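Local coordinates for sensor protein kinase HptS (Staphylococcus aureus, PDB 6LKI) that is a sensor histidine kinase that probably helps detect extracellular hexose phosphate and passes the signal by phosphotransfer to a partner response regulator, at residues S12-E17 against K157-D162; E17-T22 against H54-T59; E112-K115 against Q119-L122; A121-V124 against I130-A133. One frame throughout, in Å; residues are numbered along the deposited sequence.

Overall arrangement
Helix 2-31 carries contacts 1 and 2, which share E17 and whose centres lie about 11 Å apart; T16 CG2 of the first touches Q56 OE1 of the second at 3.5 Å. Contacts 3 and 4 share A121 and L122 on strand 120-125, with centres about 12 Å apart. The two groups meet where L158 CD1 of contact 1 packs on I123 CD1 of contact 4 at 4.1 Å. Contacts 2 and 3 are the most distant pair, about 21 Å between centres, while contacts 2 and 4, about 19 Å apart, lie on opposite sides of the chain's centre. Two four-stranded antiparallel sheets spanned by one long helix are consistent with a double Cache-like sensor module.

Contact 1. Residues S12-E17 against K157-D162; sequences SLHHTE and KLNHAD
H14 and N159 bring their CA atoms to 5.8 Å, and E17 and H160 theirs to 7.1 Å, so the irregular segment 157-162 lies against one turn of helix 2-31. No direct hydrogen bond links the two segments. The H14 imidazole and the N159 amide meet at a slant, planes 52° apart, with ND1 and CE1 both close to N159 OD1. ND1 is 3.2 Å from N159 OD1, but the angle is too poor for a bond, which makes this a polar van der Waals contact. E17 reaches across with its chain bent at chi2 (-89°), which places its CD 3.4 Å from H160 CB. Its carboxylate is only 18° from parallel with the H160 ring, but the carboxylate oxygens touch CB and not the ring nitrogens; OE2 takes a hydrogen bond from Q21 instead. Segment 157-162 joins strands 152-157 and 163-169, neighbours in one antiparallel sheet, so the contact sets the helix against the turn at one end of that pair. H160 also meets the ring of F86, from strand 84-92. A water bridges the segments, 2.9 Å from H160 ND1 and donating a weak bond to L13 O at 3.2 Å. Deeper in, L13 CD1 touches L158 CD2 at 4.2 Å, and within the loop K157 NZ donates to L158 O at 3.0 Å.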
# COMPACT_ATOMS: atom_id res chain seq x y z
N SER B 12 11.58 -23.93 18.63
CA SER B 12 12.48 -23.29 17.67
C SER B 12 11.91 -21.97 17.17
O SER B 12 12.64 -20.97 17.09
CB SER B 12 12.76 -24.24 16.51
OG SER B 12 13.81 -23.76 15.69
N LEU B 13 10.62 -21.95 16.83
CA LEU B 13 9.99 -20.69 16.43
C LEU B 13 9.92 -19.72 17.60
O LEU B 13 10.04 -18.50 17.40
CB LEU B 13 8.59 -20.96 15.87
CG LEU B 13 8.52 -21.75 14.56
CD1 LEU B 13 7.09 -22.15 14.25
CD2 LEU B 13 9.13 -20.96 13.42
N HIS B 14 9.74 -20.23 18.82
CA HIS B 14 9.79 -19.38 20.00
C HIS B 14 11.16 -18.72 20.14
O HIS B 14 11.25 -17.52 20.41
CB HIS B 14 9.47 -20.21 21.24
CG HIS B 14 9.66 -19.49 22.54
ND1 HIS B 14 9.26 -18.19 22.73
CD2 HIS B 14 10.21 -19.89 23.71
CE1 HIS B 14 9.55 -17.82 23.97
NE2 HIS B 14 10.13 -18.83 24.58
N HIS B 15 12.23 -19.49 19.92
CA HIS B 15 13.58 -18.95 20.07
C HIS B 15 13.90 -17.95 18.96
O HIS B 15 14.52 -16.91 19.22
CB HIS B 15 14.59 -20.09 20.08
CG HIS B 15 15.99 -19.66 20.41
ND1 HIS B 15 16.37 -19.31 21.69
CD2 HIS B 15 17.09 -19.54 19.64
CE1 HIS B 15 17.65 -18.99 21.69
NE2 HIS B 15 18.11 -19.12 20.45
N THR B 16 13.49 -18.24 17.72
CA THR B 16 13.80 -17.36 16.61
C THR B 16 13.13 -16.00 16.78
O THR B 16 13.75 -14.96 16.52
CB THR B 16 13.36 -18.00 15.29
OG1 THR B 16 14.12 -19.20 15.07
CG2 THR B 16 13.59 -17.05 14.12
N GLU B 17 11.88 -15.98 17.23
CA GLU B 17 11.18 -14.71 17.42
C GLU B 17 11.84 -13.88 18.51
O GLU B 17 11.90 -12.65 18.41
CB GLU B 17 9.71 -14.96 17.75
CG GLU B 17 8.80 -13.80 17.39
CD GLU B 17 8.67 -12.80 18.52
OE1 GLU B 17 9.04 -13.13 19.67
OE2 GLU B 17 8.18 -11.68 18.27
N LYS B 157 0.23 -23.74 20.98
CA LYS B 157 0.06 -22.30 20.84
C LYS B 157 1.42 -21.64 20.66
O LYS B 157 2.34 -21.86 21.45
CB LYS B 157 -0.66 -21.72 22.06
CG LYS B 157 -1.19 -20.31 21.87
CD LYS B 157 -0.51 -19.34 22.83
CE LYS B 157 -0.86 -17.89 22.51
NZ LYS B 157 0.28 -16.98 22.80
N LEU B 158 1.55 -20.83 19.61
CA LEU B 158 2.80 -20.12 19.38
C LEU B 158 2.96 -18.98 20.38
O LEU B 158 1.98 -18.36 20.82
CB LEU B 158 2.86 -19.59 17.94
CG LEU B 158 3.01 -20.68 16.87
CD1 LEU B 158 3.24 -20.06 15.49
CD2 LEU B 158 4.13 -21.65 17.22
N ASN B 159 4.21 -18.70 20.73
CA ASN B 159 4.48 -17.85 21.89
C ASN B 159 4.26 -16.37 21.60
O ASN B 159 3.86 -15.62 22.49
CB ASN B 159 5.92 -18.08 22.37
CG ASN B 159 6.26 -17.28 23.60
OD1 ASN B 159 6.84 -16.20 23.51
ND2 ASN B 159 5.89 -17.80 24.77
N HIS B 160 4.52 -15.93 20.37
CA HIS B 160 4.58 -14.50 20.07
C HIS B 160 3.24 -13.90 19.68
O HIS B 160 3.11 -12.67 19.71
CB HIS B 160 5.59 -14.25 18.95
CG HIS B 160 5.15 -14.77 17.62
ND1 HIS B 160 5.14 -16.12 17.31
CD2 HIS B 160 4.68 -14.13 16.52
CE1 HIS B 160 4.70 -16.28 16.08
NE2 HIS B 160 4.41 -15.09 15.57
N ALA B 161 2.26 -14.71 19.29
CA ALA B 161 0.96 -14.18 18.89
C ALA B 161 -0.09 -15.26 19.12
O ALA B 161 0.23 -16.41 19.45
CB ALA B 161 0.97 -13.71 17.44
N ASP B 162 -1.35 -14.88 18.92
CA ASP B 162 -2.48 -15.79 19.10
C ASP B 162 -2.59 -16.75 17.90
O ASP B 162 -3.60 -16.82 17.21
CB ASP B 162 -3.76 -15.01 19.30
CG ASP B 162 -3.73 -14.15 20.55
OD1 ASP B 162 -3.51 -14.71 21.64
OD2 ASP B 162 -3.94 -12.93 20.45
O HOH W 1 7.06 -17.88 18.48

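Contact 2. Residues E17-T22 against H54-T59; sequences EKQIQT and HQQPAT
Q19 and Q56 are brought together by bends at chi2 in both chains, -127° in Q19 and -53° in Q56, which carry the two amides to each other. The amide planes end up 60° apart, so the groups cross and do not pair flat. One water ties the group together: it donates to Q55 OE1 at 2.7 Å, accepts from Q56 NE2 at 2.9 Å, and lies next to Q19 OE1 at a distance so short that its exact place is doubtful. Q56 NE2 also donates to L52 O, in the last turn of the preceding helix 39-55. With L52 O and the water both accepting from this one NH2 group, the long 3.4 Å approach of Q56 NE2 to Q19 OE1 can be at best a weak, shared bond. Q56 OE1 is buried and has no polar partner in the model; across the contact its nearest neighbour is Q19 CB, at 3.6 Å. The joint therefore connects helix 2-31 with the exit of helix 39-55 through glutamines and water, just before strand 59-66 begins. Beside it I20 packs on F86 of strand 84-92 and I102 of strand 97-106, while T59 pairs through its backbone with A105 and N106.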
# COMPACT_ATOMS: atom_id res chain seq x y z
N GLU B 17 11.88 -15.98 17.23
CA GLU B 17 11.18 -14.71 17.42
C GLU B 17 11.84 -13.88 18.51
O GLU B 17 11.90 -12.65 18.41
CB GLU B 17 9.71 -14.96 17.75
CG GLU B 17 8.80 -13.80 17.39
CD GLU B 17 8.67 -12.80 18.52
OE1 GLU B 17 9.04 -13.13 19.67
OE2 GLU B 17 8.18 -11.68 18.27
N LYS B 18 12.33 -14.54 19.57
CA LYS B 18 13.07 -13.83 20.61
C LYS B 18 14.32 -13.17 20.05
O LYS B 18 14.62 -12.01 20.35
CB LYS B 18 13.42 -14.81 21.74
CG LYS B 18 14.35 -14.28 22.84
CD LYS B 18 15.83 -14.53 22.54
CE LYS B 18 16.69 -13.40 23.06
NZ LYS B 18 18.05 -13.38 22.47
N GLN B 19 15.07 -13.91 19.23
CA GLN B 19 16.30 -13.37 18.65
C GLN B 19 16.02 -12.17 17.76
O GLN B 19 16.82 -11.23 17.71
CB GLN B 19 17.04 -14.45 17.87
CG GLN B 19 17.38 -15.68 18.71
CD GLN B 19 18.85 -16.04 18.64
OE1 GLN B 19 19.50 -15.83 17.62
NE2 GLN B 19 19.37 -16.58 19.73
N ILE B 20 14.88 -12.17 17.07
CA ILE B 20 14.50 -11.01 16.26
C ILE B 20 14.24 -9.81 17.15
O ILE B 20 14.75 -8.70 16.89
CB ILE B 20 13.27 -11.34 15.39
CG1 ILE B 20 13.62 -12.40 14.34
CG2 ILE B 20 12.74 -10.08 14.72
CD1 ILE B 20 12.43 -12.88 13.53
N GLN B 21 13.47 -10.00 18.22
CA GLN B 21 13.14 -8.88 19.10
C GLN B 21 14.38 -8.32 19.78
O GLN B 21 14.52 -7.10 19.92
CB GLN B 21 12.11 -9.32 20.14
CG GLN B 21 10.79 -9.80 19.55
CD GLN B 21 9.99 -8.69 18.90
OE1 GLN B 21 10.29 -7.51 19.07
NE2 GLN B 21 8.96 -9.06 18.14
N THR B 22 15.27 -9.21 20.18
CA THR B 22 16.51 -8.80 20.80
C THR B 22 17.35 -8.03 19.83
O THR B 22 17.94 -7.07 20.18
CB THR B 22 17.32 -9.99 21.30
OG1 THR B 22 16.60 -10.69 22.28
CG2 THR B 22 18.60 -9.56 21.89
N HIS B 54 20.70 -15.46 8.89
CA HIS B 54 21.42 -16.73 8.89
C HIS B 54 21.79 -17.22 10.28
O HIS B 54 22.35 -18.31 10.41
CB HIS B 54 22.66 -16.61 8.01
CG HIS B 54 22.35 -16.46 6.56
ND1 HIS B 54 22.47 -15.26 5.90
CD2 HIS B 54 21.90 -17.35 5.65
CE1 HIS B 54 22.11 -15.42 4.64
NE2 HIS B 54 21.77 -16.68 4.46
N GLN B 55 21.49 -16.44 11.32
CA GLN B 55 21.62 -16.94 12.69
C GLN B 55 20.42 -17.77 13.12
O GLN B 55 20.49 -18.45 14.15
CB GLN B 55 21.83 -15.78 13.66
CG GLN B 55 23.24 -15.22 13.68
CD GLN B 55 23.35 -13.95 14.49
OE1 GLN B 55 22.35 -13.33 14.83
NE2 GLN B 55 24.58 -13.56 14.80
N GLN B 56 19.33 -17.74 12.36
CA GLN B 56 18.09 -18.45 12.62
C GLN B 56 18.01 -19.71 11.78
O GLN B 56 18.42 -19.71 10.61
CB GLN B 56 16.88 -17.56 12.33
CG GLN B 56 17.05 -16.11 12.75
CD GLN B 56 17.46 -15.98 14.21
OE1 GLN B 56 16.95 -16.69 15.08
NE2 GLN B 56 18.38 -15.06 14.48
N PRO B 57 17.49 -20.81 12.35
CA PRO B 57 17.35 -22.04 11.56
C PRO B 57 16.44 -21.88 10.36
O PRO B 57 16.76 -22.36 9.26
CB PRO B 57 16.80 -23.05 12.57
CG PRO B 57 17.17 -22.49 13.91
CD PRO B 57 17.11 -21.00 13.76
N ALA B 58 15.30 -21.21 10.53
CA ALA B 58 14.29 -21.13 9.48
C ALA B 58 14.80 -20.31 8.29
O ALA B 58 15.74 -19.53 8.39
CB ALA B 58 13.01 -20.51 10.03
N THR B 59 14.14 -20.52 7.15
CA THR B 59 14.37 -19.70 5.97
C THR B 59 13.53 -18.44 6.09
O THR B 59 12.30 -18.49 6.02
CB THR B 59 14.02 -20.47 4.70
OG1 THR B 59 14.84 -21.64 4.60
CG2 THR B 59 14.24 -19.60 3.47
O HOH W 2 20.19 -13.83 16.40

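Contact 3. Residues E112-K115 against Q119-L122; sequences EIKK and QFAL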
# COMPACT_ATOMS: atom_id res chain seq x y z
N GLU B 112 11.85 -31.28 6.72
CA GLU B 112 12.35 -32.64 6.89
C GLU B 112 11.22 -33.60 7.26
O GLU B 112 11.09 -34.67 6.67
CB GLU B 112 13.45 -32.67 7.96
CG GLU B 112 13.62 -34.02 8.64
CD GLU B 112 14.45 -33.94 9.90
OE1 GLU B 112 15.68 -34.14 9.82
OE2 GLU B 112 13.88 -33.67 10.98
N ILE B 113 10.40 -33.23 8.25
CA ILE B 113 9.30 -34.10 8.66
C ILE B 113 8.28 -34.25 7.54
O ILE B 113 7.56 -35.25 7.47
CB ILE B 113 8.66 -33.58 9.96
CG1 ILE B 113 7.99 -32.22 9.73
CG2 ILE B 113 9.69 -33.49 11.07
CD1 ILE B 113 7.19 -31.73 10.91
N LYS B 114 8.18 -33.26 6.65
CA LYS B 114 7.31 -33.39 5.49
C LYS B 114 7.87 -34.38 4.48
O LYS B 114 7.13 -35.15 3.88
CB LYS B 114 7.09 -32.02 4.85
CG LYS B 114 6.47 -32.07 3.46
CD LYS B 114 6.40 -30.68 2.84
CE LYS B 114 5.99 -30.75 1.37
NZ LYS B 114 5.89 -29.40 0.76
N LYS B 115 9.19 -34.37 4.30
CA LYS B 115 9.82 -35.30 3.36
C LYS B 115 9.94 -36.70 3.95
O LYS B 115 9.52 -37.68 3.33
CB LYS B 115 11.20 -34.77 2.96
CG LYS B 115 12.10 -35.82 2.32
CD LYS B 115 13.34 -35.20 1.70
CE LYS B 115 13.96 -36.14 0.68
NZ LYS B 115 15.35 -36.52 1.06
N GLN B 119 4.69 -35.66 7.47
CA GLN B 119 3.98 -34.83 8.44
C GLN B 119 4.00 -33.38 7.94
O GLN B 119 5.08 -32.82 7.70
CB GLN B 119 4.62 -34.92 9.82
CG GLN B 119 4.65 -36.33 10.41
CD GLN B 119 5.23 -36.35 11.81
OE1 GLN B 119 5.22 -35.34 12.52
NE2 GLN B 119 5.74 -37.50 12.22
N PHE B 120 2.82 -32.79 7.78
CA PHE B 120 2.69 -31.45 7.25
C PHE B 120 2.38 -30.46 8.37
O PHE B 120 2.01 -30.85 9.48
CB PHE B 120 1.60 -31.41 6.17
CG PHE B 120 1.89 -32.30 4.99
CD1 PHE B 120 1.57 -33.65 5.03
CD2 PHE B 120 2.50 -31.79 3.86
CE1 PHE B 120 1.84 -34.47 3.95
CE2 PHE B 120 2.77 -32.61 2.78
CZ PHE B 120 2.44 -33.95 2.82
N ALA B 121 2.54 -29.18 8.06
CA ALA B 121 2.43 -28.12 9.05
C ALA B 121 1.42 -27.08 8.60
O ALA B 121 1.32 -26.76 7.41
CB ALA B 121 3.78 -27.45 9.31
N LEU B 122 0.68 -26.54 9.57
CA LEU B 122 -0.25 -25.44 9.36
C LEU B 122 -0.09 -24.44 10.50
O LEU B 122 0.26 -24.82 11.62
CB LEU B 122 -1.71 -25.92 9.32
CG LEU B 122 -2.33 -26.35 7.98
CD1 LEU B 122 -3.59 -27.16 8.22
CD2 LEU B 122 -2.63 -25.14 7.12
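I113 and Q119 make the tight part of this contact, where the last turns of helix 108-116 fold back on the chain entering strand 120-125. Q119 N donates to I113 O at 2.9 Å with an N-H...O angle of 158°, approaching from above the carbonyl plane (38° out of it). Close beside it K114 CA lies 3.2 Å from Q119 O, a bent CA-H...O contact that goes with the close backbones, whose K114 and Q119 CA atoms are 4.7 Å apart. The I113 side chain closes the inner side: its CG1 comes 3.6 Å from Q119 O and its CD1 4.2 Å from Q119 CB. Behind this pair I113 and Q119 both pack on I167 of strand 163-169. Helix 108-116 follows strand 97-106 of one four-stranded sheet and leads into strand 120-125 of the other, so the contact lies in the connection between the two sheets.

The outer side, with K114 and F120 partly exposed, is looser. K114 CG lies anti to the backbone N (chi1 166°) and the chain beyond it is extended, so its methylenes run obliquely past the F120 ring, with K114 CG 3.8 Å from F120 CE2.

Both polar ends are taken up beyond the two segments, K114 NZ by N134 O and Q119 OE1 by H5 ND1. The contact itself thus rests on one backbone hydrogen bond and apolar packing, partly of lysine methylenes on an aromatic ring.

Contact 4. Residues A121-V124 against I130-A133; sequences ALIV and ILYA
A beta hairpin joins A121-V124 to I130-A133, its strands antiparallel at 163°, and a classic beta bulge interrupts their pairing where L131 and Y132 both face I123. I123 N donates to Y132 O at 3.1 Å, and I123 O receives two N-H groups. L131 N is modelled 2.5 Å from I123 O, too short to be taken literally, while Y132 N adds a weak bond at 3.3 Å. The near-helical psi of L131 (-14°) turns the chain so that both amides can reach that oxygen, and the register shifts by one residue before V124 meets I130. This hairpin forms one side of a four-stranded antiparallel sheet of strand order 2-1-4-3, consistent with a PAS-like (Cache) subdomain, with strand 130-133 outermost. L122, V124, I130 and A133 share one face: L122 CD2 sits 3.7 Å from I130 CG2 and 3.6 Å from A133 CB. L122 also touches F138 and Y144, and I130 touches F138. On the other face I123 CB packs 3.8 Å from Y132 CB, and Y84 of strand 84-92 touches both side chains. Y132 CG lies anti to the backbone N (chi1 179°), which sends the ring toward strand 97-106, where its OH is hydrogen-bonded to A105 O.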
# COMPACT_ATOMS: atom_id res chain seq x y z
N ALA B 121 2.54 -29.18 8.06
CA ALA B 121 2.43 -28.12 9.05
C ALA B 121 1.42 -27.08 8.60
O ALA B 121 1.32 -26.76 7.41
CB ALA B 121 3.78 -27.45 9.31
N LEU B 122 0.68 -26.54 9.57
CA LEU B 122 -0.25 -25.44 9.36
C LEU B 122 -0.09 -24.44 10.50
O LEU B 122 0.26 -24.82 11.62
CB LEU B 122 -1.71 -25.92 9.32
CG LEU B 122 -2.33 -26.35 7.98
CD1 LEU B 122 -3.59 -27.16 8.22
CD2 LEU B 122 -2.63 -25.14 7.12
N ILE B 123 -0.33 -23.17 10.20
CA ILE B 123 -0.35 -22.12 11.21
C ILE B 123 -1.64 -21.34 11.05
O ILE B 123 -1.90 -20.77 9.98
CB ILE B 123 0.87 -21.18 11.10
CG1 ILE B 123 2.15 -21.93 11.46
CG2 ILE B 123 0.69 -19.97 12.01
CD1 ILE B 123 3.37 -21.04 11.56
N VAL B 124 -2.46 -21.31 12.10
CA VAL B 124 -3.75 -20.64 12.06
C VAL B 124 -3.85 -19.67 13.23
O VAL B 124 -3.25 -19.88 14.29
CB VAL B 124 -4.93 -21.64 12.09
CG1 VAL B 124 -4.90 -22.53 10.86
CG2 VAL B 124 -4.90 -22.45 13.37
N ILE B 130 -5.89 -19.57 7.85
CA ILE B 130 -4.63 -20.25 7.55
C ILE B 130 -3.56 -19.21 7.26
O ILE B 130 -3.70 -18.39 6.34
CB ILE B 130 -4.79 -21.22 6.37
CG1 ILE B 130 -5.71 -22.39 6.75
CG2 ILE B 130 -3.43 -21.74 5.93
CD1 ILE B 130 -5.85 -23.43 5.66
N LEU B 131 -2.49 -19.23 8.05
CA LEU B 131 -1.38 -18.30 7.89
C LEU B 131 -0.12 -18.95 7.33
O LEU B 131 0.80 -18.24 6.91
CB LEU B 131 -1.04 -17.62 9.22
CG LEU B 131 -2.18 -16.91 9.94
CD1 LEU B 131 -1.69 -16.34 11.26
CD2 LEU B 131 -2.77 -15.82 9.06
N TYR B 132 -0.05 -20.28 7.32
CA TYR B 132 1.08 -20.98 6.71
C TYR B 132 0.66 -22.41 6.41
O TYR B 132 -0.16 -22.99 7.13
CB TYR B 132 2.32 -20.97 7.61
CG TYR B 132 3.49 -21.72 7.02
CD1 TYR B 132 4.32 -21.12 6.08
CD2 TYR B 132 3.77 -23.03 7.40
CE1 TYR B 132 5.39 -21.81 5.53
CE2 TYR B 132 4.83 -23.72 6.85
CZ TYR B 132 5.64 -23.11 5.92
OH TYR B 132 6.70 -23.79 5.38
N ALA B 133 1.23 -22.97 5.35
CA ALA B 133 0.95 -24.34 4.96
C ALA B 133 2.02 -24.80 3.97
O ALA B 133 2.25 -24.14 2.96
CB ALA B 133 -0.44 -24.47 4.33